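Local coordinates for chorismate mutase (PDB 5HUB), which probably catalyses the pericyclic rearrangement of chorismate to prephenate in the shikimate pathway, at residues A[36-40]-A[82-86]. Numbering follows the deposited sequence.
Sequences TKISQ and LRMGR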
ATOM      1  N   THR A  36     -10.282  -1.654   2.857  1.00 15.54           N
ATOM      2  CA  THR A  36     -10.957  -2.553   1.947  1.00 15.63           C
ATOM      3  C   THR A  36     -12.265  -2.995   2.573  1.00 16.39           C
ATOM      4  O   THR A  36     -13.285  -2.990   1.896  1.00 18.23           O
ATOM      5  CB  THR A  36     -10.032  -3.713   1.646  1.00 16.37           C
ATOM      6  OG1 THR A  36      -8.864  -3.204   0.961  1.00 17.60           O
ATOM      7  CG2 THR A  36     -10.703  -4.768   0.844  1.00 17.83           C
ATOM      8  N   LYS A  37     -12.312  -3.243   3.863  1.00 16.66           N
ATOM      9  CA  LYS A  37     -13.535  -3.613   4.558  1.00 17.83           C
ATOM     10  C   LYS A  37     -14.573  -2.469   4.418  1.00 17.68           C
ATOM     11  O   LYS A  37     -15.749  -2.721   4.135  1.00 20.41           O
ATOM     12  CB  LYS A  37     -13.247  -3.899   6.025  1.00 18.59           C
ATOM     13  CG  LYS A  37     -14.441  -4.476   6.758  0.50 19.11           C
ATOM     14  CD  LYS A  37     -14.050  -5.007   8.121  0.50 24.22           C
ATOM     15  CE  LYS A  37     -14.092  -3.896   9.136  0.50 30.48           C
ATOM     16  NZ  LYS A  37     -14.157  -4.409  10.536  1.00 40.54           N
ATOM     17  N   ILE A  38     -14.157  -1.243   4.663  1.00 16.10           N
ATOM     18  CA  ILE A  38     -15.082  -0.090   4.535  1.00 16.48           C
ATOM     19  C   ILE A  38     -15.524   0.028   3.099  1.00 16.83           C
ATOM     20  O   ILE A  38     -16.756   0.226   2.841  1.00 19.31           O
ATOM     21  CB  ILE A  38     -14.415   1.200   4.961  1.00 16.58           C
ATOM     22  CG1 ILE A  38     -14.154   1.182   6.436  1.00 18.15           C
ATOM     23  CG2 ILE A  38     -15.334   2.408   4.638  1.00 16.88           C
ATOM     24  CD1 ILE A  38     -13.229   2.245   6.945  1.00 20.29           C
ATOM     25  N   SER A  39     -14.651  -0.005   2.141  1.00 16.85           N
ATOM     26  CA  SER A  39     -15.004   0.118   0.767  1.00 18.52           C
ATOM     27  C   SER A  39     -16.002  -0.919   0.339  1.00 19.39           C
ATOM     28  O   SER A  39     -17.019  -0.568  -0.303  1.00 24.03           O
ATOM     29  CB  SER A  39     -13.757   0.113  -0.106  1.00 17.89           C
ATOM     30  OG  SER A  39     -14.140   0.416  -1.435  1.00 22.67           O
ATOM     31  N   GLN A  40     -15.794  -2.166   0.732  1.00 22.14           N
ATOM     32  CA  GLN A  40     -16.701  -3.214   0.304  1.00 22.82           C
ATOM     33  C   GLN A  40     -18.078  -3.028   0.933  1.00 25.98           C
ATOM     34  O   GLN A  40     -19.087  -3.412   0.356  1.00 39.41           O
ATOM     35  CB  GLN A  40     -16.143  -4.594   0.628  1.00 22.35           C
ATOM     36  CG  GLN A  40     -14.878  -4.941  -0.141  1.00 23.89           C
ATOM     37  CD  GLN A  40     -14.352  -6.311   0.140  1.00 29.02           C
ATOM     38  OE1 GLN A  40     -14.411  -6.788   1.267  1.00 35.59           O
ATOM     39  NE2 GLN A  40     -13.778  -6.946  -0.874  1.00 35.33           N
ATOM     40  N   LEU A  82      -8.232   0.162  -5.280  1.00 15.92           N
ATOM     41  CA  LEU A  82      -9.530   0.244  -5.964  1.00 16.76           C
ATOM     42  C   LEU A  82     -10.053  -1.116  -6.316  1.00 17.76           C
ATOM     43  O   LEU A  82     -11.260  -1.372  -6.106  1.00 21.38           O
ATOM     44  CB  LEU A  82      -9.416   1.140  -7.182  1.00 17.54           C
ATOM     45  CG  LEU A  82      -9.143   2.614  -6.881  1.00 18.55           C
ATOM     46  CD1 LEU A  82      -8.972   3.390  -8.186  1.00 19.90           C
ATOM     47  CD2 LEU A  82     -10.292   3.240  -6.054  1.00 19.46           C
ATOM     48  N   ARG A  83      -9.233  -2.007  -6.863  1.00 19.38           N
ATOM     49  CA  ARG A  83      -9.688  -3.398  -7.129  1.00 20.59           C
ATOM     50  C   ARG A  83     -10.127  -4.125  -5.872  1.00 19.35           C
ATOM     51  O   ARG A  83     -11.199  -4.718  -5.819  1.00 23.82           O
ATOM     52  CB  ARG A  83      -8.632  -4.245  -7.827  1.00 22.11           C
ATOM     53  CG  ARG A  83      -8.335  -3.904  -9.271  1.00 25.13           C
ATOM     54  CD  ARG A  83      -7.532  -5.030  -9.946  1.00 25.65           C
ATOM     55  NE  ARG A  83      -6.192  -5.229  -9.408  1.00 25.82           N
ATOM     56  CZ  ARG A  83      -5.115  -4.491  -9.722  1.00 25.71           C
ATOM     57  NH1 ARG A  83      -3.996  -4.771  -9.146  1.00 26.92           N
ATOM     58  NH2 ARG A  83      -5.166  -3.435 -10.551  1.00 31.17           N
ATOM     59  N   MET A  84      -9.332  -4.024  -4.826  1.00 18.64           N
ATOM     60  CA  MET A  84      -9.702  -4.641  -3.571  1.00 18.66           C
ATOM     61  C   MET A  84     -11.027  -4.141  -2.986  1.00 19.26           C
ATOM     62  O   MET A  84     -11.792  -4.912  -2.372  1.00 22.60           O
ATOM     63  CB  MET A  84      -8.611  -4.410  -2.555  1.00 16.50           C
ATOM     64  CG  MET A  84      -7.332  -5.201  -2.823  1.00 16.92           C
ATOM     65  SD  MET A  84      -6.029  -4.904  -1.619  1.00 20.00           S
ATOM     66  CE  MET A  84      -6.699  -5.839  -0.260  1.00 17.81           C
ATOM     67  N   GLY A  85     -11.284  -2.850  -3.172  1.00 18.71           N
ATOM     68  CA  GLY A  85     -12.435  -2.190  -2.550  1.00 19.89           C
ATOM     69  C   GLY A  85     -13.737  -2.457  -3.243  1.00 22.20           C
ATOM     70  O   GLY A  85     -14.738  -1.947  -2.762  1.00 27.24           O
ATOM     71  N   ARG A  86     -13.755  -3.197  -4.355  1.00 22.99           N
ATOM     72  CA  ARG A  86     -15.025  -3.581  -5.006  1.00 28.16           C
ATOM     73  C   ARG A  86     -15.530  -4.877  -4.398  1.00 38.02           C
ATOM     74  O   ARG A  86     -14.858  -5.915  -4.475  1.00 54.69           O
ATOM     75  CB  ARG A  86     -14.781  -3.746  -6.498  1.00 29.90           C
ATOM     76  CG  ARG A  86     -14.362  -2.426  -7.138  1.00 30.75           C
ATOM     77  CD  ARG A  86     -14.546  -2.303  -8.643  1.00 34.18           C
ATOM     78  NE  ARG A  86     -13.933  -1.029  -9.076  1.00 31.62           N
ATOM     79  CZ  ARG A  86     -12.710  -0.868  -9.596  1.00 28.42           C
ATOM     80  NH1 ARG A  86     -11.872  -1.910  -9.776  1.00 32.96           N
ATOM     81  NH2 ARG A  86     -12.270   0.351  -9.863  1.00 26.96           N
TER
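Ser39 and Thr36, one turn apart on the long helix 11-42, receive the C-terminal end of helix 74-84 at Gly85 and Met84. This is helix-end packing within the all-helical, dimeric fold of a type II chorismate mutase: the C-terminal end of the modelled chain, at the close of helix 74-84, butts against the flank of helix 11-42. The backbones come close here, with Thr36 CA 4.7 Å from Gly85 CA, and Gly85, having no side chain, lets Ser39 OG sit 3.3 Å from Gly85 CA. Ser39 makes a hydrogen bond across the contact. The hydroxyl donates to Gly85 O, with Ser39 OG 2.8 Å from that oxygen; chi1 of -172°, which sets OG trans to the serine nitrogen and beside its carbonyl carbon, puts it there. It comes in from the flank of the carbonyl, at a C=O...OG angle of 112° and tilted 26° from the carbonyl plane. The bond ties a buried serine to the backbone carbonyl of Gly85, and Ile21 of the second subunit packs on Ser39 as well. Thr36 divides its two branches. Its hydroxyl is hydrogen-bonded to Val32 O, a turn earlier on the same helix, while the methyl is sent across, placing Thr36 CG2 3.4 Å from Met84 O. The Met84 side chain crosses that of Thr36 at about a right angle, which leaves Met84 CE 3.6 Å from Thr36 OG1, a van der Waals touch. Arg86 points away and forms a salt bridge with Glu59 through NH2. On the Gln40 side, the chain runs extended beyond CG alongside the terminal turn, bringing its amide nitrogen NE2 to 3.2 Å from Met84 O, the same carbonyl oxygen that the Thr36 methyl meets.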